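Local coordinates for cellulose binding domain-containing protein (Clostridium clariflavum, PDB 4B96) that probably binds cellulose through this family 3b carbohydrate-binding module, the C-terminal part of a membrane protein of a biomass-sensing system, and holds a calcium ion, at residues Leu7-Glu12 with Ser122-Asn127; Lys19-Asp24 with Gly105-Asp110; Arg38-Arg43 with Val88-Gly93; Ile53-Tyr58 with Asn67-Lys72; Tyr60-Glu65 with Asp99-Phe104. All coordinates share one frame; numbering follows the deposited sequence. Where two conformers were deposited one is given.

Contact 1: Leu7-Glu12 with Ser122-Asn127; sequences LKHYNE and SFLQGN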
# COMPACT_ATOMS: atom_id res chain seq x y z
N LEU A 7 -4.27 6.03 6.36
CA LEU A 7 -3.77 7.40 6.38
C LEU A 7 -4.56 8.25 5.36
O LEU A 7 -4.80 7.81 4.21
CB LEU A 7 -2.28 7.40 5.99
CG LEU A 7 -1.68 8.81 5.85
CD1 LEU A 7 -0.23 8.86 6.26
CD2 LEU A 7 -1.77 9.33 4.41
N LYS A 8 -4.90 9.48 5.74
CA LYS A 8 -5.46 10.45 4.78
C LYS A 8 -4.53 11.65 4.73
O LYS A 8 -3.80 11.88 5.67
CB LYS A 8 -6.84 10.95 5.27
CG LYS A 8 -7.93 9.89 5.37
CD LYS A 8 -9.28 10.58 5.78
CE LYS A 8 -10.45 9.63 5.74
NZ LYS A 8 -11.72 10.34 6.07
N HIS A 9 -4.53 12.37 3.61
CA HIS A 9 -3.61 13.48 3.44
C HIS A 9 -4.38 14.59 2.76
O HIS A 9 -5.33 14.31 1.98
CB HIS A 9 -2.45 13.03 2.55
CG HIS A 9 -1.62 14.13 1.98
ND1 HIS A 9 -0.97 15.07 2.78
CD2 HIS A 9 -1.26 14.42 0.69
CE1 HIS A 9 -0.27 15.89 2.00
NE2 HIS A 9 -0.43 15.52 0.73
N TYR A 10 -3.98 15.82 3.04
CA TYR A 10 -4.51 16.93 2.28
C TYR A 10 -3.40 17.90 2.06
O TYR A 10 -2.65 18.23 2.97
CB TYR A 10 -5.68 17.65 3.01
CG TYR A 10 -6.15 18.84 2.19
CD1 TYR A 10 -6.49 18.67 0.83
CD2 TYR A 10 -6.21 20.14 2.72
CE1 TYR A 10 -6.88 19.71 0.04
CE2 TYR A 10 -6.63 21.21 1.93
CZ TYR A 10 -6.95 20.99 0.59
OH TYR A 10 -7.35 22.03 -0.24
N ASN A 11 -3.21 18.38 0.84
CA ASN A 11 -2.15 19.37 0.58
C ASN A 11 -2.74 20.72 0.16
O ASN A 11 -3.23 20.89 -0.97
CB ASN A 11 -1.20 18.87 -0.52
CG ASN A 11 0.19 19.55 -0.48
OD1 ASN A 11 0.30 20.75 -0.14
ND2 ASN A 11 1.26 18.78 -0.85
N GLU A 12 -2.65 21.70 1.06
CA GLU A 12 -3.25 23.00 0.88
C GLU A 12 -2.59 23.79 -0.23
O GLU A 12 -3.17 24.73 -0.74
CB GLU A 12 -3.11 23.83 2.19
CG GLU A 12 -3.96 23.29 3.34
CD GLU A 12 -3.32 22.12 4.10
OE1 GLU A 12 -2.18 21.73 3.81
OE2 GLU A 12 -3.96 21.59 5.03
N SER A 122 4.85 12.06 -3.34
CA SER A 122 3.68 12.16 -2.43
C SER A 122 2.69 13.28 -2.78
O SER A 122 1.70 13.44 -2.08
CB SER A 122 4.16 12.32 -0.96
OG SER A 122 4.78 11.11 -0.53
N PHE A 123 3.00 14.07 -3.81
CA PHE A 123 2.22 15.27 -4.14
C PHE A 123 0.79 14.92 -4.59
O PHE A 123 0.60 14.11 -5.51
CB PHE A 123 2.91 16.05 -5.23
CG PHE A 123 2.19 17.31 -5.67
CD1 PHE A 123 1.77 18.29 -4.74
CD2 PHE A 123 1.98 17.54 -7.00
CE1 PHE A 123 1.14 19.46 -5.20
CE2 PHE A 123 1.38 18.71 -7.45
CZ PHE A 123 0.95 19.64 -6.55
N LEU A 124 -0.21 15.53 -3.95
CA LEU A 124 -1.63 15.17 -4.22
C LEU A 124 -2.38 16.40 -4.72
O LEU A 124 -2.49 17.40 -4.03
CB LEU A 124 -2.30 14.55 -2.97
CG LEU A 124 -3.80 14.21 -2.97
CD1 LEU A 124 -4.17 13.42 -4.20
CD2 LEU A 124 -4.24 13.40 -1.67
N GLN A 125 -2.89 16.33 -5.94
CA GLN A 125 -3.67 17.42 -6.54
C GLN A 125 -5.08 16.98 -6.84
O GLN A 125 -5.33 15.80 -6.98
CB GLN A 125 -3.10 17.77 -7.91
CG GLN A 125 -1.95 18.60 -7.87
CD GLN A 125 -1.56 19.00 -9.26
OE1 GLN A 125 -1.33 18.13 -10.11
NE2 GLN A 125 -1.51 20.30 -9.51
N GLY A 126 -5.96 17.95 -7.00
CA GLY A 126 -7.31 17.70 -7.50
C GLY A 126 -8.30 17.34 -6.42
O GLY A 126 -9.39 17.01 -6.75
N ASN A 127 -7.94 17.37 -5.14
CA ASN A 127 -8.91 17.05 -4.07
C ASN A 127 -9.17 18.29 -3.19
O ASN A 127 -8.45 19.28 -3.28
CB ASN A 127 -8.48 15.84 -3.21
CG ASN A 127 -7.22 16.13 -2.42
OD1 ASN A 127 -6.44 17.04 -2.82
ND2 ASN A 127 -7.01 15.41 -1.26
O HOH W 1 -4.12 17.12 -1.50
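Asn127 reaches the segment Leu7-Glu12 with its side chain, and from CB the chain turns CG into the crowded position between the backbone N and the carbonyl carbon (chi1 65°). CG then lies beside the Tyr10 ring. The amide and ring planes are turned 60° apart, so the two groups cross obliquely. Asn127 OD1 is 3.9 Å from Tyr10 CE1 and takes a hydrogen bond from a water at 2.7 Å. Asn127 ND2 lies near Tyr10 CD1 and is hydrogen-bonded to Ser131 OG. The backbone O of Asn127 meets the edge of the Tyr10 ring, 3.7 Å from CE1.

The same water accepts from Asn11 N at 2.8 Å and donates to Leu124 O at 3.0 Å. Three bonds therefore fix it between the segments.

Next to it, His9 and Leu124 slide past each other in opposite directions. Leu124 CB sits at the edge of the imidazole, 3.8 Å from His9 CD2. His9 ND1 is bonded to Asp24 O, which fixes the ring from its other end. Asn11 ND2 meets the edge of the Phe123 ring, 4.0 Å from CD1, with amide and ring planes 85° apart. Phe123 follows closely on the calcium ligands Asp119 and Asp120. The contact thus lays the loop that follows the calcium site against the end of strand 5-9, in the beta-sandwich of a family 3 module.

Contact 2: Lys19-Asp24 with Gly105-Asp110; sequences KAIRWD and GAITRD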
# COMPACT_ATOMS: atom_id res chain seq x y z
N LYS A 19 6.41 27.78 -2.03
CA LYS A 19 7.44 27.94 -1.00
C LYS A 19 7.32 26.92 0.12
O LYS A 19 8.29 26.69 0.86
CB LYS A 19 7.45 29.35 -0.45
CG LYS A 19 7.98 30.30 -1.51
CD LYS A 19 8.15 31.73 -1.00
CE LYS A 19 8.53 32.68 -2.13
NZ LYS A 19 8.88 34.00 -1.50
N ALA A 20 6.16 26.29 0.23
CA ALA A 20 5.96 25.33 1.29
C ALA A 20 5.38 24.05 0.70
O ALA A 20 4.53 24.10 -0.22
CB ALA A 20 5.06 25.91 2.41
N ILE A 21 5.81 22.91 1.22
CA ILE A 21 5.16 21.67 0.91
C ILE A 21 4.34 21.29 2.15
O ILE A 21 4.86 21.33 3.27
CB ILE A 21 6.21 20.57 0.60
CG1 ILE A 21 6.78 20.82 -0.82
CG2 ILE A 21 5.53 19.14 0.67
CD1 ILE A 21 7.99 19.87 -1.16
N ARG A 22 3.04 20.99 1.98
CA ARG A 22 2.23 20.61 3.16
C ARG A 22 2.10 19.11 3.24
O ARG A 22 1.59 18.47 2.30
CB ARG A 22 0.86 21.29 3.11
CG ARG A 22 1.02 22.80 3.19
CD ARG A 22 1.40 23.23 4.66
NE ARG A 22 0.37 22.86 5.65
CZ ARG A 22 -0.69 23.61 5.91
NH1 ARG A 22 -0.86 24.76 5.28
NH2 ARG A 22 -1.60 23.18 6.79
N TRP A 23 2.62 18.53 4.31
CA TRP A 23 2.56 17.08 4.44
C TRP A 23 1.35 16.60 5.27
O TRP A 23 1.28 15.42 5.64
CB TRP A 23 3.87 16.57 5.00
CG TRP A 23 4.40 17.42 6.20
CD1 TRP A 23 5.37 18.44 6.16
CD2 TRP A 23 3.98 17.31 7.56
NE1 TRP A 23 5.58 18.92 7.44
CE2 TRP A 23 4.72 18.26 8.31
CE3 TRP A 23 3.05 16.49 8.22
CZ2 TRP A 23 4.55 18.41 9.69
CZ3 TRP A 23 2.88 16.63 9.59
CH2 TRP A 23 3.63 17.60 10.32
N ASP A 24 0.42 17.51 5.59
CA ASP A 24 -0.66 17.21 6.57
C ASP A 24 -1.30 15.83 6.40
O ASP A 24 -1.78 15.46 5.27
CB ASP A 24 -1.84 18.14 6.38
CG ASP A 24 -1.46 19.61 6.61
OD1 ASP A 24 -0.23 19.93 6.64
OD2 ASP A 24 -2.40 20.41 6.73
N GLY A 105 1.39 20.28 9.03
CA GLY A 105 2.58 21.11 9.06
C GLY A 105 3.17 21.23 7.69
O GLY A 105 2.57 20.81 6.70
N ALA A 106 4.37 21.81 7.63
CA ALA A 106 4.99 22.15 6.37
C ALA A 106 6.48 21.81 6.41
O ALA A 106 7.09 21.71 7.51
CB ALA A 106 4.79 23.68 6.10
N ILE A 107 7.08 21.69 5.23
CA ILE A 107 8.53 21.92 5.13
C ILE A 107 8.80 23.07 4.13
O ILE A 107 8.02 23.29 3.20
CB ILE A 107 9.27 20.65 4.61
CG1 ILE A 107 8.65 20.14 3.30
CG2 ILE A 107 9.30 19.59 5.71
CD1 ILE A 107 9.44 18.97 2.64
N THR A 108 9.90 23.79 4.34
CA THR A 108 10.24 24.95 3.52
C THR A 108 11.75 24.86 3.33
O THR A 108 12.43 24.23 4.14
CB THR A 108 9.90 26.27 4.30
OG1 THR A 108 10.48 26.21 5.62
CG2 THR A 108 8.37 26.42 4.46
N ARG A 109 12.28 25.46 2.28
CA ARG A 109 13.71 25.62 2.14
C ARG A 109 14.12 26.75 3.07
O ARG A 109 13.43 27.79 3.17
CB ARG A 109 14.10 26.01 0.71
CG ARG A 109 13.75 24.94 -0.31
CD ARG A 109 14.20 25.48 -1.66
NE ARG A 109 14.17 24.43 -2.67
CZ ARG A 109 14.66 24.61 -3.90
NH1 ARG A 109 15.15 25.81 -4.26
NH2 ARG A 109 14.65 23.60 -4.80
N ASP A 110 15.26 26.58 3.73
CA ASP A 110 15.75 27.60 4.64
C ASP A 110 15.96 28.93 3.94
O ASP A 110 15.90 29.99 4.58
CB ASP A 110 17.08 27.17 5.24
CG ASP A 110 17.54 28.11 6.34
OD1 ASP A 110 16.90 28.19 7.42
OD2 ASP A 110 18.56 28.76 6.14
O HOH W 2 10.86 27.34 0.71
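Arg22 is bent at chi2 (-74°) and chi3 (-60°), which folds its guanidinium back toward Asp24. Arg22 NH2 forms a salt bridge with Asp24 OD2 at 2.9 Å, and NE donates to OD1. Asp24 OD1 also accepts from Gly105 N at 2.9 Å, from above the carboxylate plane. Two donors thus grip this oxygen. Trp23 has CG in the crowded position between N and the carbonyl carbon (chi1 44°), which lays the indole against Gly105. Gly105 CA makes a CH-pi contact, 3.9 Å from the centroid of the six-membered ring.

Strands 20-29 and 100-109 are antiparallel neighbours in one sheet of the family 3 beta-sandwich. Ile21 and Ile107 form a hydrogen-bonded pair: Ile21 N to Ile107 O and Ile107 N to Ile21 O are both 3.0 Å. Their side chains lie side by side and point the same way, with Ile21 CB 3.7 Å from Ile107 CG1. Beyond the pairing, a water joins Lys19 O to Arg109 N.

Contact 3: Arg38-Arg43 with Val88-Gly93; sequences RNVKVR and VTFEKG
Strands 40-43 and 88-90 run antiparallel, with 160° between their directions and axes 5.0 Å apart. Val42 and Val88 form a hydrogen-bonded pair. Val88 N donates to Val42 O at 2.8 Å, nearly along the C=O axis, and Val42 N donates to Val88 O at 3.0 Å, in the carbonyl plane. Further along, the strands part and water fills in. One water donates to Val40 O and accepts from Phe90 N at 2.9 Å. A second donates to Phe90 O, with a weak bond to Arg38 O.

The side chains fall on two faces. Val42 and Val88 share one, and both have CG1 anti to the backbone N. The Phe90 ring comes in beside them with its edge toward Val40: CD1 is 3.8 Å from Val40 O, which lies in the ring plane. Phe25 of strand 20-29 meets Val42, Val88 and Phe90 from the facing sheet. On the other face Lys41 and Thr89 lie side by side, Lys41 CG 3.7 Å from Thr89 CG2. The lysine chain is extended beyond CG, and its NZ reaches a salt bridge with Asp142. At the end of the pairing, Arg38 lays CG 3.5 Å from Glu91 O, while its NH2 is held by Asp36. Valines and phenylalanine inside, lysine and threonine outside: this is the alternation of a sheet in a two-sheet beta-sandwich, here that of a family 3 carbohydrate-binding module.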
# COMPACT_ATOMS: atom_id res chain seq x y z
N ARG A 38 4.82 6.35 19.46
CA ARG A 38 6.28 6.28 19.64
C ARG A 38 6.92 5.24 18.72
O ARG A 38 8.12 5.27 18.48
CB ARG A 38 6.65 5.99 21.09
CG ARG A 38 6.35 7.16 22.01
CD ARG A 38 6.64 6.79 23.46
NE ARG A 38 5.89 5.57 23.80
CZ ARG A 38 6.10 4.82 24.88
NH1 ARG A 38 7.07 5.13 25.73
NH2 ARG A 38 5.34 3.74 25.09
N ASN A 39 6.12 4.34 18.18
CA ASN A 39 6.64 3.33 17.26
C ASN A 39 6.27 3.58 15.81
O ASN A 39 6.47 2.69 14.97
CB ASN A 39 6.13 1.96 17.67
CG ASN A 39 6.60 1.55 19.03
OD1 ASN A 39 7.72 1.87 19.44
ND2 ASN A 39 5.75 0.84 19.74
N VAL A 40 5.77 4.78 15.51
CA VAL A 40 5.22 5.06 14.20
C VAL A 40 6.03 6.08 13.45
O VAL A 40 6.38 7.11 13.99
CB VAL A 40 3.76 5.56 14.34
CG1 VAL A 40 3.22 6.12 13.03
CG2 VAL A 40 2.88 4.40 14.85
N LYS A 41 6.35 5.79 12.20
CA LYS A 41 6.99 6.78 11.31
C LYS A 41 6.07 7.02 10.11
O LYS A 41 5.44 6.06 9.56
CB LYS A 41 8.29 6.15 10.75
CG LYS A 41 9.36 6.02 11.78
CD LYS A 41 10.53 5.19 11.28
CE LYS A 41 11.48 4.91 12.50
NZ LYS A 41 12.83 4.37 12.10
N VAL A 42 6.04 8.25 9.63
CA VAL A 42 5.25 8.56 8.44
C VAL A 42 6.19 9.25 7.45
O VAL A 42 6.99 10.12 7.87
CB VAL A 42 4.08 9.50 8.81
CG1 VAL A 42 3.19 9.84 7.59
CG2 VAL A 42 3.21 8.86 9.90
N ARG A 43 6.11 8.86 6.16
CA ARG A 43 7.02 9.45 5.17
C ARG A 43 6.30 10.17 4.06
O ARG A 43 5.34 9.64 3.52
CB ARG A 43 7.92 8.38 4.53
CG ARG A 43 8.94 7.84 5.57
CD ARG A 43 9.78 6.72 4.96
NE ARG A 43 10.59 6.19 6.06
CZ ARG A 43 11.41 5.14 5.97
NH1 ARG A 43 11.53 4.48 4.84
NH2 ARG A 43 12.09 4.75 7.04
N VAL A 88 8.32 11.85 9.58
CA VAL A 88 7.69 12.40 10.79
C VAL A 88 7.61 11.30 11.87
O VAL A 88 7.15 10.20 11.58
CB VAL A 88 6.27 12.92 10.48
CG1 VAL A 88 5.59 13.46 11.78
CG2 VAL A 88 6.35 14.08 9.41
N THR A 89 8.06 11.61 13.08
CA THR A 89 8.02 10.68 14.18
C THR A 89 7.44 11.44 15.38
O THR A 89 7.22 12.66 15.30
CB THR A 89 9.44 10.17 14.55
OG1 THR A 89 10.31 11.29 14.72
CG2 THR A 89 10.01 9.24 13.43
N PHE A 90 7.15 10.71 16.47
CA PHE A 90 6.43 11.24 17.63
C PHE A 90 7.14 10.85 18.87
O PHE A 90 7.45 9.67 19.03
CB PHE A 90 5.03 10.63 17.68
CG PHE A 90 4.27 10.92 16.44
CD1 PHE A 90 4.39 10.07 15.32
CD2 PHE A 90 3.51 12.07 16.36
CE1 PHE A 90 3.71 10.34 14.11
CE2 PHE A 90 2.82 12.38 15.15
CZ PHE A 90 2.90 11.48 14.03
N GLU A 91 7.32 11.80 19.78
CA GLU A 91 7.92 11.50 21.08
C GLU A 91 6.86 11.02 22.02
O GLU A 91 7.17 10.43 23.05
CB GLU A 91 8.54 12.76 21.69
CG GLU A 91 9.62 13.39 20.84
CD GLU A 91 10.98 12.77 21.05
OE1 GLU A 91 11.04 11.59 21.47
OE2 GLU A 91 12.01 13.47 20.81
N LYS A 92 5.61 11.32 21.71
CA LYS A 92 4.50 10.99 22.60
C LYS A 92 3.20 10.99 21.81
O LYS A 92 3.07 11.73 20.81
CB LYS A 92 4.38 12.05 23.73
CG LYS A 92 3.44 11.62 24.81
CD LYS A 92 2.61 12.78 25.40
CE LYS A 92 1.57 13.26 24.39
NZ LYS A 92 0.43 13.91 25.07
N GLY A 93 2.22 10.19 22.23
CA GLY A 93 0.96 10.16 21.51
C GLY A 93 0.40 8.76 21.44
O GLY A 93 1.14 7.79 21.20
O HOH W 3 9.77 8.11 19.44
O HOH W 4 7.60 7.83 16.29

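Contact 4: Ile53-Tyr58 with Asn67-Lys72; sequences INFAVY and NDVKGK
The Phe55 ring lies flat over the backbone of Gly71, in a contact between the two sheets of the beta-sandwich. Strand 53-58 is the outermost strand of one sheet, and strand 69-72 that of the other. Their axes are 7.4 Å apart at closest approach and run nearly antiparallel. The distance is bridged by side chains.

Phe55 has CG anti to the backbone N (chi1 171°), which sends the ring across to the facing strand. Gly71 CA stands over the ring centre, 3.5 Å from the centroid and only 6° off the normal, a CH-pi contact. Gly71 has no CB, and the place where one would stand is taken up by Phe55 CD1; this is what lets the ring lie so close to the backbone. Gly71 N lies over the same face, 3.3 Å from Phe55 CE2. Val69 O is instead at the edge, in the ring plane. The Trp23 ring also meets Phe55, with the planes about 10° apart. Leu86 and Val88 of strand 83-90 touch Phe55 as well.

Val57 and Val69 form the second half of the contact. Both have CG1 anti to the backbone N, and their side chains cross obliquely. Val69 is buried, and its CG1 touches both partners from the other sheet. This CG1 is 4.2 Å from Phe55 CZ and 3.7 Å from Val57 CG2.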
# COMPACT_ATOMS: atom_id res chain seq x y z
N ILE A 53 16.41 21.95 4.74
CA ILE A 53 14.96 22.01 4.78
C ILE A 53 14.48 22.23 6.25
O ILE A 53 14.97 21.60 7.18
CB ILE A 53 14.41 20.69 4.29
CG1 ILE A 53 14.86 20.44 2.84
CG2 ILE A 53 12.85 20.66 4.39
CD1 ILE A 53 14.38 21.51 1.87
N ASN A 54 13.56 23.16 6.46
CA ASN A 54 13.04 23.42 7.78
C ASN A 54 11.66 22.75 7.94
O ASN A 54 10.93 22.57 6.96
CB ASN A 54 12.98 24.93 8.01
CG ASN A 54 14.37 25.56 8.08
OD1 ASN A 54 15.33 24.89 8.48
ND2 ASN A 54 14.49 26.80 7.66
N PHE A 55 11.32 22.36 9.15
CA PHE A 55 10.14 21.53 9.39
C PHE A 55 9.28 22.31 10.40
O PHE A 55 9.81 22.82 11.40
CB PHE A 55 10.63 20.23 10.02
CG PHE A 55 9.53 19.34 10.53
CD1 PHE A 55 8.77 18.64 9.64
CD2 PHE A 55 9.34 19.17 11.91
CE1 PHE A 55 7.76 17.78 10.08
CE2 PHE A 55 8.35 18.30 12.38
CZ PHE A 55 7.56 17.59 11.44
N ALA A 56 8.00 22.46 10.13
CA ALA A 56 7.13 23.22 11.06
C ALA A 56 5.88 22.37 11.29
O ALA A 56 5.41 21.75 10.36
CB ALA A 56 6.76 24.55 10.47
N VAL A 57 5.43 22.29 12.55
CA VAL A 57 4.23 21.54 12.90
C VAL A 57 3.18 22.57 13.27
O VAL A 57 3.39 23.41 14.17
CB VAL A 57 4.48 20.58 14.10
CG1 VAL A 57 3.19 19.84 14.45
CG2 VAL A 57 5.58 19.56 13.71
N TYR A 58 2.06 22.57 12.54
CA TYR A 58 1.02 23.58 12.84
C TYR A 58 -0.09 23.05 13.78
O TYR A 58 -0.81 23.84 14.36
CB TYR A 58 0.35 24.02 11.52
CG TYR A 58 1.30 24.68 10.57
CD1 TYR A 58 2.32 25.50 11.04
CD2 TYR A 58 1.14 24.52 9.17
CE1 TYR A 58 3.20 26.15 10.15
CE2 TYR A 58 1.96 25.18 8.27
CZ TYR A 58 3.00 25.96 8.76
OH TYR A 58 3.87 26.56 7.87
N ASN A 67 7.17 20.17 20.92
CA ASN A 67 7.91 19.11 21.58
C ASN A 67 7.66 17.69 21.12
O ASN A 67 8.55 16.87 21.22
CB ASN A 67 7.69 19.21 23.05
CG ASN A 67 8.29 20.46 23.60
OD1 ASN A 67 9.39 20.86 23.19
ND2 ASN A 67 7.58 21.11 24.50
N ASP A 68 6.46 17.37 20.65
CA ASP A 68 6.09 15.94 20.46
C ASP A 68 6.19 15.40 19.06
O ASP A 68 6.18 14.18 18.90
CB ASP A 68 4.68 15.65 20.99
CG ASP A 68 4.56 15.92 22.51
OD1 ASP A 68 5.62 16.02 23.17
OD2 ASP A 68 3.43 16.01 23.04
N VAL A 69 6.23 16.27 18.05
CA VAL A 69 6.23 15.82 16.67
C VAL A 69 7.58 16.24 16.06
O VAL A 69 7.94 17.40 16.15
CB VAL A 69 5.11 16.46 15.86
CG1 VAL A 69 5.16 15.92 14.40
CG2 VAL A 69 3.73 16.14 16.47
N LYS A 70 8.34 15.29 15.51
CA LYS A 70 9.70 15.58 15.01
C LYS A 70 9.79 15.28 13.53
O LYS A 70 9.10 14.39 13.04
CB LYS A 70 10.73 14.70 15.75
CG LYS A 70 10.71 14.88 17.29
CD LYS A 70 11.02 16.31 17.66
CE LYS A 70 11.30 16.46 19.16
NZ LYS A 70 11.43 17.93 19.50
N GLY A 71 10.65 16.00 12.80
CA GLY A 71 10.76 15.74 11.38
C GLY A 71 12.22 15.79 10.94
O GLY A 71 12.98 16.63 11.41
N LYS A 72 12.62 14.89 10.05
CA LYS A 72 13.97 14.96 9.51
C LYS A 72 13.91 14.50 8.05
O LYS A 72 13.15 13.57 7.70
CB LYS A 72 14.85 14.00 10.29
CG LYS A 72 16.31 13.99 9.88
CD LYS A 72 17.05 13.13 10.93
CE LYS A 72 18.57 13.04 10.73
NZ LYS A 72 19.03 14.05 9.74

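Contact 5: Tyr60-Glu65 with Asp99-Phe104; sequences YSLGDE and DAAWVF
This is a short antiparallel pairing at the end of strand 53-60, where the chain leaves the sheet in a turn beside strand 100-109. Tyr60 and Val103 form a non-hydrogen-bonded pair with CA atoms 4.6 Å apart. A type I beta turn from Tyr60 to Gly63 follows.

Ser61 grips Trp102 twice. Its N donates to Trp102 O at 3.0 Å, in the carbonyl plane. Its OG sits in the crowded position between N and the carbonyl carbon (chi1 62°), and there accepts from Trp102 N at 2.8 Å. That bond is almost straight, at 178°. The serine hydroxyl thus stands in for a backbone carbonyl. A water bridges Ser61 OG to Ala100 O.

On the inner face, Tyr60 and Val103 lie side by side, with Tyr60 CD1 4.0 Å from Val103 CG2. Leu62 turns CD1 onto Ala101 CB at 3.6 Å. Tyr60 OH reaches Lys92 O, on the loop after strand 83-90 of the other sheet. Glu65 OE2 accepts from Tyr60 N with its anti lone pair, which closes the loop on itself. The whole is a strand end continued by a beta turn, at the rim of the sandwich of a family 3 module.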
# COMPACT_ATOMS: atom_id res chain seq x y z
N TYR A 60 -1.26 19.34 16.12
CA TYR A 60 -1.10 17.92 16.48
C TYR A 60 -2.25 17.62 17.48
O TYR A 60 -2.24 18.14 18.58
CB TYR A 60 0.27 17.67 17.15
CG TYR A 60 0.51 16.25 17.65
CD1 TYR A 60 -0.07 15.15 16.98
CD2 TYR A 60 1.27 16.02 18.82
CE1 TYR A 60 0.15 13.85 17.39
CE2 TYR A 60 1.50 14.70 19.25
CZ TYR A 60 0.92 13.63 18.54
OH TYR A 60 1.13 12.33 18.96
N SER A 61 -3.22 16.83 17.10
CA SER A 61 -4.38 16.68 17.96
C SER A 61 -4.10 15.91 19.26
O SER A 61 -4.93 15.91 20.15
CB SER A 61 -5.53 16.02 17.19
OG SER A 61 -5.15 14.71 16.77
N LEU A 62 -2.93 15.28 19.40
CA LEU A 62 -2.68 14.44 20.57
C LEU A 62 -1.54 14.94 21.44
O LEU A 62 -1.10 14.25 22.36
CB LEU A 62 -2.39 13.01 20.11
CG LEU A 62 -3.55 12.38 19.32
CD1 LEU A 62 -3.04 11.07 18.79
CD2 LEU A 62 -4.78 12.17 20.18
N GLY A 63 -1.01 16.10 21.17
CA GLY A 63 0.01 16.57 22.08
C GLY A 63 0.53 17.90 21.63
O GLY A 63 -0.18 18.68 20.99
N ASP A 64 1.78 18.15 21.97
CA ASP A 64 2.35 19.46 21.81
C ASP A 64 3.07 19.52 20.48
O ASP A 64 3.93 18.65 20.18
CB ASP A 64 3.29 19.79 22.97
CG ASP A 64 3.85 21.19 22.86
OD1 ASP A 64 3.07 22.16 23.03
OD2 ASP A 64 5.05 21.31 22.54
N GLU A 65 2.74 20.53 19.67
CA GLU A 65 3.27 20.59 18.30
C GLU A 65 4.79 20.73 18.32
O GLU A 65 5.52 19.99 17.64
CB GLU A 65 2.66 21.79 17.56
CG GLU A 65 1.14 21.66 17.16
CD GLU A 65 0.21 21.69 18.36
OE1 GLU A 65 0.65 22.23 19.41
OE2 GLU A 65 -0.99 21.25 18.24
N ASP A 99 -10.49 6.36 16.89
CA ASP A 99 -10.17 7.77 16.77
C ASP A 99 -9.05 7.97 15.75
O ASP A 99 -8.66 7.02 15.05
CB ASP A 99 -9.72 8.31 18.12
CG ASP A 99 -10.08 9.80 18.30
OD1 ASP A 99 -10.22 10.60 17.29
OD2 ASP A 99 -10.25 10.15 19.51
N ALA A 100 -8.56 9.19 15.65
CA ALA A 100 -7.55 9.51 14.63
C ALA A 100 -6.56 10.53 15.20
O ALA A 100 -6.93 11.27 16.10
CB ALA A 100 -8.21 10.06 13.38
N ALA A 101 -5.32 10.53 14.70
CA ALA A 101 -4.35 11.57 15.09
C ALA A 101 -4.33 12.54 13.90
O ALA A 101 -4.10 12.10 12.74
CB ALA A 101 -2.95 10.95 15.24
N TRP A 102 -4.54 13.84 14.16
CA TRP A 102 -4.42 14.83 13.07
C TRP A 102 -3.08 15.51 13.22
O TRP A 102 -2.76 15.99 14.30
CB TRP A 102 -5.55 15.91 13.15
CG TRP A 102 -6.97 15.32 12.96
CD1 TRP A 102 -7.59 14.45 13.79
CD2 TRP A 102 -7.89 15.54 11.87
NE1 TRP A 102 -8.83 14.13 13.32
CE2 TRP A 102 -9.05 14.79 12.14
CE3 TRP A 102 -7.85 16.33 10.70
CZ2 TRP A 102 -10.19 14.76 11.26
CZ3 TRP A 102 -9.00 16.31 9.81
CH2 TRP A 102 -10.13 15.53 10.10
N VAL A 103 -2.30 15.55 12.14
CA VAL A 103 -0.98 16.14 12.22
C VAL A 103 -0.73 17.04 11.01
O VAL A 103 -0.62 16.52 9.89
CB VAL A 103 0.14 15.06 12.30
CG1 VAL A 103 1.42 15.70 12.88
CG2 VAL A 103 -0.29 13.85 13.18
N PHE A 104 -0.72 18.37 11.20
CA PHE A 104 -0.58 19.29 10.07
C PHE A 104 0.75 20.03 10.17
O PHE A 104 1.20 20.38 11.25
CB PHE A 104 -1.62 20.42 10.05
CG PHE A 104 -3.04 19.94 10.05
CD1 PHE A 104 -3.34 18.59 9.94
CD2 PHE A 104 -4.08 20.83 10.17
CE1 PHE A 104 -4.68 18.15 9.95
CE2 PHE A 104 -5.40 20.38 10.20
CZ PHE A 104 -5.68 19.05 10.11
O HOH W 5 -7.10 13.29 17.82

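Overall arrangement
All five contacts lie in one beta-sandwich. Contact 2 lies in the sheet that includes strands 5-9, 20-29, 100-109 and 53-60, and contacts 1 and 5 join loops to it. Contact 3 belongs to the other sheet, and contact 4 joins the two. Contacts 2 and 5 share strand 100-109, with centres about 17 Å apart. Contacts 2 and 4 are closer, about 10 Å between centres, and meet along the neighbouring strands 100-109 and 53-60. The centres of contacts 1 and 3 are about 20 Å apart, on opposite sides of the chain's centre. Along the chain, contact 1 encloses all the others, while contact 5 crosses contacts 3 and 4. Distant parts of the sequence are thereby interleaved into one compact module.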